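Local coordinates for protein probable 3-hydroxyisobutyrate dehydrogenase (Pseudomonas aeruginosa, PDB 3OBB) that oxidises L-serine and methyl-L-serine with NAD+ as the hydride acceptor, works as a homotetramer, and has low activity toward beta-hydroxyisobutyrate, at residues Phe287-Val290 and Gln291-Phe294. Sequence-based numbering, arbitrary orientation.
Sequences FSVV and QKLF
Val290 and Leu293 meet along one side of a short C-terminal helical run, with Val290 CG2 lying 4.0 Å from Leu293 CD1 where the two side chains cross at a slant. Three successive amides each reach back to the carbonyl three residues earlier, the 3-10 pattern of bonding. Gln291 N donates to Ser288 O at 2.9 Å in a nearly straight bond (170°), and Lys292 N to Val289 O at 2.8 Å. The third bond, Leu293 N to Val290 O, is longer at 3.1 Å and clearly bent (136°). Val290 O is crowded further by Leu293 CB at 3.3 Å and by the Phe294 ring, whose CD1 approaches it obliquely to 3.6 Å. Leu293 CB also sits over one face of that ring.

The looser side is formed by Val289 and the partly exposed Lys292. The aliphatic chain of the lysine passes across Val289 CG2, with CE at 3.8 Å, and bends at its last torsion (chi4 -80°); its NZ ends in a hydrogen bond to Gln298 OE1. On the buried side, by contrast, the Gln291 chain, bent at its second torsion, leads away from the preceding turn, and NE2 is satisfied by Ala188 O of helix 168-196.

The run is thus wedged between two long helices of the all-helical C-terminal domain. Val290 packs on Ile185 and Phe294 on Ala192 of helix 168-196, whereas Val289, Val290 and Leu293 rest on Leu277 of helix 265-279, and Phe294 additionally touches Pro265 of a second subunit of the tetramer.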
loop_
_atom_site.group_PDB
_atom_site.type_symbol
_atom_site.label_atom_id
_atom_site.label_comp_id
_atom_site.label_asym_id
_atom_site.label_seq_id
_atom_site.Cartn_x
_atom_site.Cartn_y
_atom_site.Cartn_z
ATOM N N PHE A 287 12.721 -8.483 14.028
ATOM C CA PHE A 287 11.813 -7.841 13.077
ATOM C C PHE A 287 12.546 -6.957 12.050
ATOM O O PHE A 287 12.002 -6.686 10.998
ATOM C CB PHE A 287 10.696 -7.052 13.807
ATOM C CG PHE A 287 11.175 -5.783 14.478
ATOM C CD1 PHE A 287 12.138 -5.828 15.500
ATOM C CD2 PHE A 287 10.698 -4.532 14.054
ATOM C CE1 PHE A 287 12.584 -4.646 16.123
ATOM C CE2 PHE A 287 11.123 -3.348 14.663
ATOM C CZ PHE A 287 12.069 -3.395 15.695
ATOM N N SER A 288 13.775 -6.503 12.332
ATOM C CA SER A 288 14.523 -5.739 11.311
ATOM C C SER A 288 14.946 -6.572 10.085
ATOM O O SER A 288 15.425 -6.022 9.095
ATOM C CB SER A 288 15.689 -4.922 11.922
ATOM O OG SER A 288 16.753 -5.739 12.374
ATOM N N VAL A 289 14.720 -7.883 10.143
ATOM C CA VAL A 289 14.904 -8.817 9.012
ATOM C C VAL A 289 14.081 -8.398 7.779
ATOM O O VAL A 289 14.361 -8.817 6.631
ATOM C CB VAL A 289 14.587 -10.281 9.426
ATOM C CG1 VAL A 289 13.044 -10.546 9.461
ATOM C CG2 VAL A 289 15.303 -11.267 8.510
ATOM N N VAL A 290 13.134 -7.488 8.009
ATOM C CA VAL A 290 12.390 -6.884 6.913
ATOM C C VAL A 290 13.365 -6.304 5.877
ATOM O O VAL A 290 13.018 -6.222 4.709
ATOM C CB VAL A 290 11.349 -5.845 7.463
ATOM C CG1 VAL A 290 12.020 -4.541 7.901
ATOM C CG2 VAL A 290 10.207 -5.591 6.477
ATOM N N GLN A 291 14.580 -5.930 6.314
ATOM C CA GLN A 291 15.666 -5.488 5.413
ATOM C C GLN A 291 15.858 -6.411 4.205
ATOM O O GLN A 291 16.145 -5.947 3.117
ATOM C CB GLN A 291 17.012 -5.324 6.172
ATOM C CG GLN A 291 18.128 -4.577 5.367
ATOM C CD GLN A 291 17.748 -3.132 5.038
ATOM O OE1 GLN A 291 17.992 -2.223 5.821
ATOM N NE2 GLN A 291 17.153 -2.923 3.874
ATOM N N LYS A 292 15.689 -7.718 4.407
ATOM C CA LYS A 292 15.919 -8.729 3.382
ATOM C C LYS A 292 14.956 -8.615 2.180
ATOM O O LYS A 292 15.302 -8.996 1.033
ATOM C CB LYS A 292 15.783 -10.115 4.005
ATOM C CG LYS A 292 16.916 -10.490 4.969
ATOM C CD LYS A 292 16.983 -12.016 5.114
ATOM C CE LYS A 292 18.019 -12.461 6.142
ATOM N NZ LYS A 292 19.338 -12.405 5.439
ATOM N N LEU A 293 13.749 -8.132 2.437
ATOM C CA LEU A 293 12.835 -7.807 1.328
ATOM C C LEU A 293 13.483 -6.872 0.286
ATOM O O LEU A 293 13.277 -7.037 -0.926
ATOM C CB LEU A 293 11.543 -7.176 1.865
ATOM C CG LEU A 293 10.595 -8.099 2.652
ATOM C CD1 LEU A 293 9.303 -7.346 2.959
ATOM C CD2 LEU A 293 10.307 -9.367 1.852
ATOM N N PHE A 294 14.318 -5.941 0.756
ATOM C CA PHE A 294 14.875 -4.878 -0.105
ATOM C C PHE A 294 16.314 -5.063 -0.541
ATOM O O PHE A 294 16.732 -4.449 -1.529
ATOM C CB PHE A 294 14.736 -3.524 0.591
ATOM C CG PHE A 294 13.377 -3.293 1.159
ATOM C CD1 PHE A 294 13.167 -3.373 2.529
ATOM C CD2 PHE A 294 12.307 -3.031 0.317
ATOM C CE1 PHE A 294 11.916 -3.165 3.066
ATOM C CE2 PHE A 294 11.033 -2.836 0.842
ATOM C CZ PHE A 294 10.841 -2.911 2.221
#